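PDB 3ZXK: HIAXHD3 from Humicola insolens, which probably hydrolyses arabinofuranosyl side chains of xylan, as a family 43 arabinofuranosidase. Local coordinates for residues T360-D364 / L365-R369. Sequence-based numbering, arbitrary orientation.
Sequences TVTGD and LFAAR
Thr360 and Ala368 lie 5.4 Å apart, CA to CA, where the loop closes on itself; between them the chain runs out through Gly363 and returns by a short 3-10 turn, 365-367. At the mouth of the loop, Arg369 N gives a nearly straight bond to Thr360 OG1 (2.9 Å, 164°). This hydroxyl sits beside its own backbone N (chi1 -54°) and also rests against CB of Arg369, while CG2 of Thr360 meets the carbonyl oxygen of Ala367. A water joins the same ends, donating to Arg369 O and weakly bound by Thr360 N. Inside the loop, CB of Ala367 lies 3.6 Å from Thr362 OG1, which accepts from Asp364 N in an ST turn. Asp364 carries its carboxylate anti to the backbone N (chi1 -175°), and its OD1 accepts from Phe366 N at 3.0 Å, met from above the carboxylate plane. Its other oxygen, OD2, bonds to Thr436, tying the turn to strand 436-448. Asp364 O receives Ala367 N at 2.9 Å, and a second water spans Gly363 O and Leu365 N. Leu365 and Ala368 reach Phe515 of strand 509-516. An ST turn thus leads into a one-turn 3-10 segment within the connection that crosses from strand 354-357 in one sheet to strand 372-375 in the other sheet of the C-terminal concanavalin A-like beta-sandwich.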
ATOM      1  N   THR A 360     -16.069  18.951   1.463  1.00  6.43           N
ATOM      2  CA  THR A 360     -16.644  18.931   0.107  1.00  5.71           C
ATOM      3  C   THR A 360     -18.162  18.872   0.188  1.00  5.99           C
ATOM      4  O   THR A 360     -18.721  18.128   1.008  1.00  6.35           O
ATOM      5  CB  THR A 360     -16.210  17.651  -0.625  1.00  6.45           C
ATOM      6  OG1 THR A 360     -14.787  17.545  -0.590  1.00  7.70           O
ATOM      7  CG2 THR A 360     -16.683  17.653  -2.041  1.00  6.14           C
ATOM      8  N   VAL A 361     -18.821  19.641  -0.667  1.00  6.26           N
ATOM      9  CA  VAL A 361     -20.276  19.545  -0.854  1.00  6.16           C
ATOM     10  C   VAL A 361     -20.502  18.679  -2.077  1.00  6.66           C
ATOM     11  O   VAL A 361     -20.100  19.027  -3.178  1.00  7.64           O
ATOM     12  CB  VAL A 361     -20.926  20.950  -1.042  1.00  6.87           C
ATOM     13  CG1 VAL A 361     -22.414  20.834  -1.400  1.00  7.57           C
ATOM     14  CG2 VAL A 361     -20.687  21.788   0.209  1.00  7.77           C
ATOM     15  N   THR A 362     -21.133  17.530  -1.856  1.00  7.31           N
ATOM     16  CA  THR A 362     -21.350  16.522  -2.895  1.00  7.13           C
ATOM     17  C   THR A 362     -22.420  15.517  -2.435  1.00  7.12           C
ATOM     18  O   THR A 362     -22.647  15.361  -1.219  1.00  7.05           O
ATOM     19  CB  THR A 362     -20.019  15.788  -3.254  1.00  6.83           C
ATOM     20  OG1 THR A 362     -20.224  14.905  -4.361  1.00  7.74           O
ATOM     21  CG2 THR A 362     -19.454  15.001  -2.062  1.00  6.27           C
ATOM     22  N   GLY A 363     -23.074  14.859  -3.400  1.00  7.49           N
ATOM     23  CA  GLY A 363     -23.903  13.667  -3.123  1.00  7.67           C
ATOM     24  C   GLY A 363     -23.112  12.376  -3.283  1.00  7.64           C
ATOM     25  O   GLY A 363     -23.627  11.281  -3.038  1.00  8.35           O
ATOM     26  N   ASP A 364     -21.842  12.520  -3.648  1.00  6.76           N
ATOM     27  CA  ASP A 364     -21.034  11.387  -4.138  1.00  6.82           C
ATOM     28  C   ASP A 364     -19.865  11.156  -3.180  1.00  5.84           C
ATOM     29  O   ASP A 364     -18.919  11.935  -3.183  1.00  5.57           O
ATOM     30  CB  ASP A 364     -20.543  11.757  -5.547  1.00  7.78           C
ATOM     31  CG  ASP A 364     -19.783  10.642  -6.246  1.00  8.73           C
ATOM     32  OD1 ASP A 364     -19.479   9.606  -5.618  1.00  9.72           O
ATOM     33  OD2 ASP A 364     -19.489  10.816  -7.464  1.00  9.89           O
ATOM     34  N   LEU A 365     -19.891  10.061  -2.405  1.00  5.28           N
ATOM     35  CA  LEU A 365     -18.744   9.732  -1.525  1.00  4.77           C
ATOM     36  C   LEU A 365     -17.394   9.745  -2.263  1.00  4.33           C
ATOM     37  O   LEU A 365     -16.388  10.154  -1.719  1.00  4.22           O
ATOM     38  CB  LEU A 365     -18.940   8.367  -0.844  1.00  5.80           C
ATOM     39  CG  LEU A 365     -17.838   7.946   0.146  1.00  8.30           C
ATOM     40  CD1 LEU A 365     -17.558   8.911   1.298  1.00  8.88           C
ATOM     41  CD2 LEU A 365     -18.178   6.573   0.711  1.00 12.54           C
ATOM     42  N   PHE A 366     -17.377   9.326  -3.529  1.00  3.95           N
ATOM     43  CA  PHE A 366     -16.082   9.284  -4.244  1.00  4.35           C
ATOM     44  C   PHE A 366     -15.531  10.670  -4.581  1.00  4.70           C
ATOM     45  O   PHE A 366     -14.344  10.799  -4.929  1.00  5.30           O
ATOM     46  CB  PHE A 366     -16.178   8.447  -5.528  1.00  4.94           C
ATOM     47  CG  PHE A 366     -16.537   7.020  -5.293  1.00  5.49           C
ATOM     48  CD1 PHE A 366     -15.639   6.155  -4.665  1.00  5.92           C
ATOM     49  CD2 PHE A 366     -17.789   6.540  -5.681  1.00  6.62           C
ATOM     50  CE1 PHE A 366     -15.973   4.823  -4.450  1.00  7.71           C
ATOM     51  CE2 PHE A 366     -18.132   5.205  -5.474  1.00  7.78           C
ATOM     52  CZ  PHE A 366     -17.227   4.357  -4.851  1.00  7.67           C
ATOM     53  N   ALA A 367     -16.370  11.701  -4.494  1.00  4.77           N
ATOM     54  CA  ALA A 367     -15.901  13.055  -4.720  1.00  4.91           C
ATOM     55  C   ALA A 367     -15.483  13.733  -3.425  1.00  5.20           C
ATOM     56  O   ALA A 367     -14.956  14.837  -3.461  1.00  5.93           O
ATOM     57  CB  ALA A 367     -16.972  13.877  -5.419  1.00  5.87           C
ATOM     58  N   ALA A 368     -15.734  13.092  -2.282  1.00  4.97           N
ATOM     59  CA  ALA A 368     -15.477  13.755  -0.981  1.00  4.79           C
ATOM     60  C   ALA A 368     -14.007  13.782  -0.635  1.00  4.30           C
ATOM     61  O   ALA A 368     -13.374  12.729  -0.659  1.00  3.99           O
ATOM     62  CB  ALA A 368     -16.254  13.091   0.154  1.00  5.36           C
ATOM     63  N   ARG A 369     -13.503  14.940  -0.201  1.00  4.04           N
ATOM     64  CA  ARG A 369     -12.142  15.040   0.312  1.00  4.08           C
ATOM     65  C   ARG A 369     -12.159  14.557   1.748  1.00  3.80           C
ATOM     66  O   ARG A 369     -13.209  14.515   2.404  1.00  4.13           O
ATOM     67  CB  ARG A 369     -11.651  16.486   0.266  1.00  5.22           C
ATOM     68  CG  ARG A 369     -11.346  16.969  -1.119  1.00  6.92           C
ATOM     69  CD  ARG A 369     -11.106  18.470  -1.115  1.00  9.05           C
ATOM     70  NE  ARG A 369     -10.404  18.886  -2.311  1.00 11.69           N
ATOM     71  CZ  ARG A 369      -9.966  20.122  -2.547  1.00 13.31           C
ATOM     72  NH1 ARG A 369     -10.175  21.094  -1.665  1.00 15.01           N
ATOM     73  NH2 ARG A 369      -9.307  20.375  -3.669  1.00 13.83           N
TER
HETATM   74  O   HOH W   1     -15.490  16.132   2.904  1.00  3.98           O
HETATM   75  O   HOH W   2     -22.635   8.957  -2.018  1.00  7.45           O